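Long-range contact in glycosyl hydrolase family 2, TIM barrel domain protein (Parabacteroides merdae ATCC 43184, PDB 6DXU), which probably hydrolyses beta-glucuronides, as a glycoside hydrolase family 2 beta-glucuronidase from a human gut bacterium: residues T588-V600 with Y608-K622. Residues are numbered along the deposited sequence; the frame is centred on the assembly and turned at random.
Sequences TAYWPFKDFSTPV and YVNQKGVVERDFTPK
A short antiparallel hairpin, strands 596-597 and 609-610, follows barrel strand 587-589 of the TIM barrel domain. Asn610 N bonds to Phe596 O at 2.7 Å. Tyr608 O accepts twice, from Ser597 OG and Thr598 N. Ser597 OG also bonds to Asn185. The CB of Asn610 lies over one face of the Phe596 ring, a CH-pi contact 3.8 Å from the centroid. Asp595 points its carboxylate into the loop 611-622. There Lys622 NZ forms a salt bridge with Asp595 OD1 at 2.8 Å, on the syn lone pair. The lysine chain is extended beyond CG, which carries NZ to this buried acid and to Gly613 O. Two waters donate to Asp595 OD2. An alanine in place of Lys622 would probably leave the Asp595 carboxylate without its charged mate and Gly613 O without this donor. With chi1 at -176° the Tyr590 ring swings away from its own N, and its OH reaches Lys612 O at 2.6 Å, in the carbonyl plane. Val615 CG2 sits over one face of the Phe593 ring. Around the hairpin and loop, helix 565-579 packs on Tyr590 and Val614, helix 345-357 on Phe593 and Val615, and helix 623-632 on both valines.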
ATOM      1  N   THR D 588      23.449 -43.366  10.508  1.00 22.65           N
ATOM      2  CA  THR D 588      23.005 -42.926   9.192  1.00 22.70           C
ATOM      3  C   THR D 588      21.488 -42.989   9.124  1.00 18.94           C
ATOM      4  O   THR D 588      20.825 -43.551  10.000  1.00 24.93           O
ATOM      5  CB  THR D 588      23.560 -43.780   8.044  1.00 24.63           C
ATOM      6  OG1 THR D 588      22.809 -44.997   7.981  1.00 25.74           O
ATOM      7  CG2 THR D 588      25.050 -44.096   8.224  1.00 22.67           C
ATOM      8  N   ALA D 589      20.943 -42.425   8.046  1.00 22.15           N
ATOM      9  CA  ALA D 589      19.518 -42.542   7.768  1.00 21.78           C
ATOM     10  C   ALA D 589      19.323 -42.852   6.289  1.00 19.24           C
ATOM     11  O   ALA D 589      19.680 -42.034   5.428  1.00 21.97           O
ATOM     12  CB  ALA D 589      18.778 -41.259   8.174  1.00 21.08           C
ATOM     13  N   TYR D 590      18.760 -44.028   6.005  1.00 20.68           N
ATOM     14  CA  TYR D 590      18.384 -44.399   4.643  1.00 18.81           C
ATOM     15  C   TYR D 590      17.323 -43.433   4.106  1.00 19.78           C
ATOM     16  O   TYR D 590      16.458 -42.962   4.851  1.00 21.55           O
ATOM     17  CB  TYR D 590      17.857 -45.846   4.642  1.00 17.85           C
ATOM     18  CG  TYR D 590      17.543 -46.355   3.252  1.00 19.73           C
ATOM     19  CD1 TYR D 590      16.317 -46.063   2.649  1.00 20.31           C
ATOM     20  CD2 TYR D 590      18.475 -47.097   2.528  1.00 20.90           C
ATOM     21  CE1 TYR D 590      16.034 -46.479   1.357  1.00 19.42           C
ATOM     22  CE2 TYR D 590      18.190 -47.537   1.228  1.00 20.23           C
ATOM     23  CZ  TYR D 590      16.965 -47.217   0.651  1.00 21.80           C
ATOM     24  OH  TYR D 590      16.661 -47.620  -0.645  1.00 21.88           O
ATOM     25  N   TRP D 591      17.377 -43.145   2.795  1.00 19.97           N
ATOM     26  CA  TRP D 591      16.406 -42.258   2.144  1.00 20.03           C
ATOM     27  C   TRP D 591      15.594 -42.988   1.076  1.00 19.64           C
ATOM     28  O   TRP D 591      16.164 -43.393   0.050  1.00 20.44           O
ATOM     29  CB  TRP D 591      17.093 -41.044   1.493  1.00 17.49           C
ATOM     30  CG  TRP D 591      16.098 -40.194   0.736  1.00 21.39           C
ATOM     31  CD1 TRP D 591      15.676 -40.360  -0.558  1.00 23.31           C
ATOM     32  CD2 TRP D 591      15.357 -39.078   1.257  1.00 21.82           C
ATOM     33  NE1 TRP D 591      14.722 -39.404  -0.877  1.00 23.44           N
ATOM     34  CE2 TRP D 591      14.521 -38.602   0.218  1.00 23.27           C
ATOM     35  CE3 TRP D 591      15.344 -38.417   2.488  1.00 22.65           C
ATOM     36  CZ2 TRP D 591      13.669 -37.513   0.387  1.00 22.70           C
ATOM     37  CZ3 TRP D 591      14.490 -37.325   2.655  1.00 20.83           C
ATOM     38  CH2 TRP D 591      13.670 -36.885   1.604  1.00 24.32           C
ATOM     39  N   PRO D 592      14.267 -43.124   1.207  1.00 18.70           N
ATOM     40  CA  PRO D 592      13.413 -42.914   2.371  1.00 19.55           C
ATOM     41  C   PRO D 592      12.873 -44.251   2.846  1.00 21.40           C
ATOM     42  O   PRO D 592      13.188 -45.302   2.271  1.00 22.56           O
ATOM     43  CB  PRO D 592      12.271 -42.088   1.805  1.00 20.41           C
ATOM     44  CG  PRO D 592      12.033 -42.797   0.459  1.00 17.95           C
ATOM     45  CD  PRO D 592      13.441 -43.242  -0.012  1.00 19.42           C
ATOM     46  N   PHE D 593      11.999 -44.209   3.848  1.00 20.80           N
ATOM     47  CA  PHE D 593      11.308 -45.425   4.258  1.00 20.69           C
ATOM     48  C   PHE D 593      10.333 -45.899   3.183  1.00 23.88           C
ATOM     49  O   PHE D 593      10.267 -47.098   2.871  1.00 21.23           O
ATOM     50  CB  PHE D 593      10.571 -45.179   5.568  1.00 21.16           C
ATOM     51  CG  PHE D 593       9.895 -46.394   6.120  1.00 21.58           C
ATOM     52  CD1 PHE D 593      10.635 -47.504   6.481  1.00 20.09           C
ATOM     53  CD2 PHE D 593       8.522 -46.415   6.300  1.00 19.16           C
ATOM     54  CE1 PHE D 593      10.021 -48.625   7.011  1.00 20.97           C
ATOM     55  CE2 PHE D 593       7.900 -47.519   6.831  1.00 22.62           C
ATOM     56  CZ  PHE D 593       8.645 -48.633   7.194  1.00 22.40           C
ATOM     57  N   LYS D 594       9.537 -44.976   2.636  1.00 18.66           N
ATOM     58  CA  LYS D 594       8.423 -45.323   1.763  1.00 19.30           C
ATOM     59  C   LYS D 594       8.495 -44.530   0.467  1.00 22.17           C
ATOM     60  O   LYS D 594       8.777 -43.322   0.487  1.00 20.88           O
ATOM     61  CB  LYS D 594       7.082 -45.065   2.473  1.00 20.34           C
ATOM     62  CG  LYS D 594       5.852 -45.502   1.690  1.00 21.24           C
ATOM     63  CD  LYS D 594       4.578 -45.203   2.461  1.00 21.50           C
ATOM     64  CE  LYS D 594       4.212 -43.707   2.307  1.00 21.67           C
ATOM     65  NZ  LYS D 594       3.139 -43.276   3.273  1.00 21.29           N
ATOM     66  N   ASP D 595       8.241 -45.214  -0.663  1.00 19.81           N
ATOM     67  CA  ASP D 595       8.106 -44.524  -1.953  1.00 19.21           C
ATOM     68  C   ASP D 595       7.195 -43.311  -1.806  1.00 20.26           C
ATOM     69  O   ASP D 595       6.165 -43.378  -1.125  1.00 20.11           O
ATOM     70  CB  ASP D 595       7.497 -45.456  -3.016  1.00 21.60           C
ATOM     71  CG  ASP D 595       8.457 -46.548  -3.509  1.00 25.50           C
ATOM     72  OD1 ASP D 595       9.656 -46.569  -3.141  1.00 21.35           O
ATOM     73  OD2 ASP D 595       7.982 -47.399  -4.292  1.00 24.71           O
ATOM     74  N   PHE D 596       7.555 -42.209  -2.475  1.00 17.78           N
ATOM     75  CA  PHE D 596       6.772 -40.984  -2.418  1.00 21.57           C
ATOM     76  C   PHE D 596       6.823 -40.285  -3.768  1.00 17.66           C
ATOM     77  O   PHE D 596       7.747 -40.477  -4.564  1.00 20.58           O
ATOM     78  CB  PHE D 596       7.278 -40.029  -1.332  1.00 23.17           C
ATOM     79  CG  PHE D 596       8.655 -39.513  -1.596  1.00 18.35           C
ATOM     80  CD1 PHE D 596       8.855 -38.325  -2.289  1.00 21.07           C
ATOM     81  CD2 PHE D 596       9.758 -40.235  -1.173  1.00 19.81           C
ATOM     82  CE1 PHE D 596      10.136 -37.858  -2.539  1.00 19.92           C
ATOM     83  CE2 PHE D 596      11.043 -39.791  -1.429  1.00 18.70           C
ATOM     84  CZ  PHE D 596      11.231 -38.581  -2.110  1.00 22.61           C
ATOM     85  N   SER D 597       5.822 -39.447  -4.010  1.00 19.21           N
ATOM     86  CA  SER D 597       5.705 -38.776  -5.297  1.00 17.81           C
ATOM     87  C   SER D 597       6.607 -37.550  -5.387  1.00 20.68           C
ATOM     88  O   SER D 597       6.832 -36.838  -4.406  1.00 19.03           O
ATOM     89  CB  SER D 597       4.252 -38.373  -5.560  1.00 17.72           C
ATOM     90  OG  SER D 597       4.159 -37.614  -6.766  1.00 19.95           O
ATOM     91  N   THR D 598       7.136 -37.310  -6.588  1.00 17.82           N
ATOM     92  CA  THR D 598       7.979 -36.156  -6.859  1.00 15.97           C
ATOM     93  C   THR D 598       7.704 -35.628  -8.265  1.00 19.20           C
ATOM     94  O   THR D 598       7.564 -36.422  -9.219  1.00 17.95           O
ATOM     95  CB  THR D 598       9.475 -36.498  -6.702  1.00 18.36           C
ATOM     96  OG1 THR D 598      10.257 -35.424  -7.219  1.00 21.92           O
ATOM     97  CG2 THR D 598       9.833 -37.774  -7.453  1.00 20.92           C
ATOM     98  N   PRO D 599       7.621 -34.303  -8.430  1.00 18.34           N
ATOM     99  CA  PRO D 599       7.267 -33.747  -9.738  1.00 14.34           C
ATOM    100  C   PRO D 599       8.408 -33.765 -10.733  1.00 20.74           C
ATOM    101  O   PRO D 599       8.178 -33.488 -11.917  1.00 18.62           O
ATOM    102  CB  PRO D 599       6.871 -32.301  -9.401  1.00 19.88           C
ATOM    103  CG  PRO D 599       7.722 -31.956  -8.186  1.00 16.85           C
ATOM    104  CD  PRO D 599       7.847 -33.256  -7.413  1.00 19.95           C
ATOM    105  N   VAL D 600       9.638 -34.029 -10.297  1.00 19.02           N
ATOM    106  CA  VAL D 600      10.779 -33.859 -11.183  1.00 21.55           C
ATOM    107  C   VAL D 600      11.221 -35.177 -11.810  1.00 18.51           C
ATOM    108  O   VAL D 600      12.266 -35.220 -12.464  1.00 21.69           O
ATOM    109  CB  VAL D 600      11.951 -33.147 -10.469  1.00 22.93           C
ATOM    110  CG1 VAL D 600      11.504 -31.774  -9.926  1.00 21.34           C
ATOM    111  CG2 VAL D 600      12.533 -34.005  -9.342  1.00 24.16           C
ATOM    112  N   TYR D 608       6.658 -40.215 -11.787  1.00 20.44           N
ATOM    113  CA  TYR D 608       6.488 -39.211 -10.727  1.00 21.36           C
ATOM    114  C   TYR D 608       6.547 -39.805  -9.325  1.00 20.26           C
ATOM    115  O   TYR D 608       5.934 -39.277  -8.386  1.00 18.96           O
ATOM    116  CB  TYR D 608       5.186 -38.426 -10.908  1.00 19.49           C
ATOM    117  CG  TYR D 608       5.157 -37.595 -12.164  1.00 19.94           C
ATOM    118  CD1 TYR D 608       5.920 -36.443 -12.279  1.00 19.42           C
ATOM    119  CD2 TYR D 608       4.349 -37.964 -13.239  1.00 24.32           C
ATOM    120  CE1 TYR D 608       5.880 -35.660 -13.431  1.00 21.61           C
ATOM    121  CE2 TYR D 608       4.301 -37.195 -14.397  1.00 19.41           C
ATOM    122  CZ  TYR D 608       5.064 -36.052 -14.486  1.00 20.93           C
ATOM    123  OH  TYR D 608       5.001 -35.294 -15.629  1.00 22.37           O
ATOM    124  N   VAL D 609       7.294 -40.891  -9.147  1.00 19.86           N
ATOM    125  CA  VAL D 609       7.489 -41.480  -7.825  1.00 18.20           C
ATOM    126  C   VAL D 609       8.974 -41.733  -7.630  1.00 21.79           C
ATOM    127  O   VAL D 609       9.637 -42.306  -8.503  1.00 20.83           O
ATOM    128  CB  VAL D 609       6.674 -42.776  -7.638  1.00 19.23           C
ATOM    129  CG1 VAL D 609       7.068 -43.485  -6.326  1.00 18.16           C
ATOM    130  CG2 VAL D 609       5.170 -42.452  -7.614  1.00 15.46           C
ATOM    131  N   ASN D 610       9.502 -41.253  -6.512  1.00 17.17           N
ATOM    132  CA  ASN D 610      10.844 -41.603  -6.075  1.00 17.28           C
ATOM    133  C   ASN D 610      10.747 -43.002  -5.479  1.00 18.86           C
ATOM    134  O   ASN D 610      10.084 -43.194  -4.455  1.00 20.06           O
ATOM    135  CB  ASN D 610      11.351 -40.582  -5.059  1.00 19.37           C
ATOM    136  CG  ASN D 610      12.790 -40.849  -4.615  1.00 23.55           C
ATOM    137  OD1 ASN D 610      13.171 -41.994  -4.341  1.00 22.67           O
ATOM    138  ND2 ASN D 610      13.589 -39.787  -4.519  1.00 22.95           N
ATOM    139  N   GLN D 611      11.375 -43.985  -6.124  1.00 18.52           N
ATOM    140  CA  GLN D 611      11.157 -45.383  -5.765  1.00 18.67           C
ATOM    141  C   GLN D 611      12.287 -45.963  -4.917  1.00 23.36           C
ATOM    142  O   GLN D 611      12.551 -47.169  -4.965  1.00 20.78           O
ATOM    143  CB  GLN D 611      10.935 -46.223  -7.024  1.00 22.53           C
ATOM    144  CG  GLN D 611       9.681 -45.790  -7.799  1.00 18.92           C
ATOM    145  CD  GLN D 611       9.495 -46.554  -9.102  1.00 22.93           C
ATOM    146  OE1 GLN D 611       9.804 -46.051 -10.190  1.00 21.69           O
ATOM    147  NE2 GLN D 611       8.965 -47.770  -8.995  1.00 22.16           N
ATOM    148  N   LYS D 612      12.953 -45.133  -4.117  1.00 21.62           N
ATOM    149  CA  LYS D 612      14.006 -45.630  -3.239  1.00 20.05           C
ATOM    150  C   LYS D 612      13.481 -46.246  -1.952  1.00 21.04           C
ATOM    151  O   LYS D 612      14.274 -46.794  -1.175  1.00 21.83           O
ATOM    152  CB  LYS D 612      14.966 -44.487  -2.899  1.00 22.66           C
ATOM    153  CG  LYS D 612      15.771 -43.999  -4.078  1.00 21.39           C
ATOM    154  CD  LYS D 612      16.690 -42.840  -3.656  1.00 21.84           C
ATOM    155  CE  LYS D 612      17.555 -42.382  -4.812  1.00 25.64           C
ATOM    156  NZ  LYS D 612      16.764 -41.854  -5.950  1.00 24.41           N
ATOM    157  N   GLY D 613      12.177 -46.182  -1.693  1.00 19.81           N
ATOM    158  CA  GLY D 613      11.669 -46.690  -0.438  1.00 18.45           C
ATOM    159  C   GLY D 613      11.923 -48.179  -0.285  1.00 21.02           C
ATOM    160  O   GLY D 613      12.154 -48.896  -1.252  1.00 19.69           O
ATOM    161  N   VAL D 614      11.932 -48.632   0.972  1.00 20.00           N
ATOM    162  CA  VAL D 614      11.884 -50.061   1.248  1.00 21.36           C
ATOM    163  C   VAL D 614      10.454 -50.513   1.453  1.00 24.82           C
ATOM    164  O   VAL D 614      10.197 -51.704   1.683  1.00 22.65           O
ATOM    165  CB  VAL D 614      12.789 -50.416   2.445  1.00 21.41           C
ATOM    166  CG1 VAL D 614      14.194 -49.937   2.171  1.00 22.31           C
ATOM    167  CG2 VAL D 614      12.251 -49.838   3.748  1.00 19.67           C
ATOM    168  N   VAL D 615       9.512 -49.588   1.357  1.00 20.41           N
ATOM    169  CA  VAL D 615       8.089 -49.871   1.421  1.00 22.28           C
ATOM    170  C   VAL D 615       7.434 -49.144   0.258  1.00 20.74           C
ATOM    171  O   VAL D 615       7.842 -48.027  -0.089  1.00 17.86           O
ATOM    172  CB  VAL D 615       7.509 -49.418   2.777  1.00 22.75           C
ATOM    173  CG1 VAL D 615       6.015 -49.619   2.808  1.00 21.81           C
ATOM    174  CG2 VAL D 615       8.195 -50.196   3.927  1.00 22.10           C
ATOM    175  N   GLU D 616       6.443 -49.784  -0.369  1.00 21.95           N
ATOM    176  CA  GLU D 616       5.714 -49.132  -1.451  1.00 18.77           C
ATOM    177  C   GLU D 616       4.788 -48.053  -0.893  1.00 19.25           C
ATOM    178  O   GLU D 616       4.464 -48.024   0.299  1.00 19.69           O
ATOM    179  CB  GLU D 616       4.885 -50.153  -2.248  1.00 21.01           C
ATOM    180  CG  GLU D 616       5.704 -51.309  -2.885  1.00 22.06           C
ATOM    181  CD  GLU D 616       4.817 -52.239  -3.712  1.00 27.28           C
ATOM    182  OE1 GLU D 616       4.138 -51.736  -4.631  1.00 28.00           O
ATOM    183  OE2 GLU D 616       4.777 -53.457  -3.429  1.00 27.74           O
ATOM    184  N   ARG D 617       4.325 -47.181  -1.789  1.00 17.92           N
ATOM    185  CA  ARG D 617       3.555 -46.008  -1.395  1.00 17.66           C
ATOM    186  C   ARG D 617       2.213 -46.372  -0.770  1.00 22.09           C
ATOM    187  O   ARG D 617       1.570 -45.502  -0.168  1.00 20.36           O
ATOM    188  CB  ARG D 617       3.381 -45.089  -2.622  1.00 15.52           C
ATOM    189  CG  ARG D 617       2.953 -43.664  -2.313  1.00 19.83           C
ATOM    190  CD  ARG D 617       3.049 -42.783  -3.568  1.00 19.92           C
ATOM    191  NE  ARG D 617       2.554 -41.421  -3.361  1.00 22.35           N
ATOM    192  CZ  ARG D 617       1.420 -40.955  -3.884  1.00 23.98           C
ATOM    193  NH1 ARG D 617       0.655 -41.742  -4.650  1.00 21.46           N
ATOM    194  NH2 ARG D 617       1.052 -39.700  -3.645  1.00 20.13           N
ATOM    195  N   ASP D 618       1.793 -47.640  -0.863  1.00 20.92           N
ATOM    196  CA  ASP D 618       0.561 -48.112  -0.251  1.00 22.22           C
ATOM    197  C   ASP D 618       0.801 -48.973   0.994  1.00 26.05           C
ATOM    198  O   ASP D 618      -0.124 -49.657   1.450  1.00 24.29           O
ATOM    199  CB  ASP D 618      -0.261 -48.891  -1.282  1.00 26.09           C
ATOM    200  CG  ASP D 618       0.406 -50.198  -1.704  1.00 29.61           C
ATOM    201  OD1 ASP D 618       1.537 -50.502  -1.246  1.00 24.34           O
ATOM    202  OD2 ASP D 618      -0.199 -50.913  -2.525  1.00 29.88           O
ATOM    203  N   PHE D 619       2.016 -48.966   1.539  1.00 19.93           N
ATOM    204  CA  PHE D 619       2.477 -49.714   2.728  1.00 23.46           C
ATOM    205  C   PHE D 619       2.939 -51.138   2.406  1.00 22.66           C
ATOM    206  O   PHE D 619       3.334 -51.855   3.340  1.00 24.92           O
ATOM    207  CB  PHE D 619       1.435 -49.798   3.863  1.00 23.22           C
ATOM    208  CG  PHE D 619       1.173 -48.489   4.553  1.00 25.80           C
ATOM    209  CD1 PHE D 619       2.212 -47.599   4.785  1.00 24.12           C
ATOM    210  CD2 PHE D 619      -0.106 -48.159   4.984  1.00 27.28           C
ATOM    211  CE1 PHE D 619       1.984 -46.382   5.432  1.00 25.25           C
ATOM    212  CE2 PHE D 619      -0.348 -46.948   5.639  1.00 26.21           C
ATOM    213  CZ  PHE D 619       0.699 -46.062   5.868  1.00 25.46           C
ATOM    214  N   THR D 620       2.899 -51.583   1.159  1.00 23.50           N
ATOM    215  CA  THR D 620       3.364 -52.942   0.875  1.00 22.71           C
ATOM    216  C   THR D 620       4.873 -53.001   1.060  1.00 20.38           C
ATOM    217  O   THR D 620       5.597 -52.273   0.371  1.00 19.63           O
ATOM    218  CB  THR D 620       3.005 -53.379  -0.540  1.00 27.03           C
ATOM    219  OG1 THR D 620       1.606 -53.173  -0.761  1.00 24.67           O
ATOM    220  CG2 THR D 620       3.341 -54.879  -0.722  1.00 25.53           C
ATOM    221  N   PRO D 621       5.389 -53.841   1.950  1.00 22.78           N
ATOM    222  CA  PRO D 621       6.844 -53.919   2.118  1.00 20.47           C
ATOM    223  C   PRO D 621       7.508 -54.444   0.855  1.00 23.73           C
ATOM    224  O   PRO D 621       6.996 -55.351   0.194  1.00 22.94           O
ATOM    225  CB  PRO D 621       7.015 -54.902   3.284  1.00 24.43           C
ATOM    226  CG  PRO D 621       5.654 -55.074   3.883  1.00 30.17           C
ATOM    227  CD  PRO D 621       4.671 -54.786   2.823  1.00 27.95           C
ATOM    228  N   LYS D 622       8.657 -53.862   0.524  1.00 20.13           N
ATOM    229  CA  LYS D 622       9.528 -54.404  -0.508  1.00 20.22           C
ATOM    230  C   LYS D 622      10.464 -55.443   0.106  1.00 23.45           C
ATOM    231  O   LYS D 622      10.538 -55.599   1.324  1.00 22.48           O
ATOM    232  CB  LYS D 622      10.336 -53.293  -1.180  1.00 24.37           C
ATOM    233  CG  LYS D 622       9.502 -52.227  -1.898  1.00 22.19           C
ATOM    234  CD  LYS D 622      10.400 -51.347  -2.749  1.00 20.85           C
ATOM    235  CE  LYS D 622       9.751 -50.019  -3.099  1.00 22.60           C
ATOM    236  NZ  LYS D 622      10.736 -49.125  -3.787  1.00 20.59           N
TER
HETATM  237  O   HOH W   1       5.351 -47.350  -4.579  1.00 20.78           O
HETATM  238  O   HOH W   2       8.064 -49.203  -6.363  1.00 21.99           O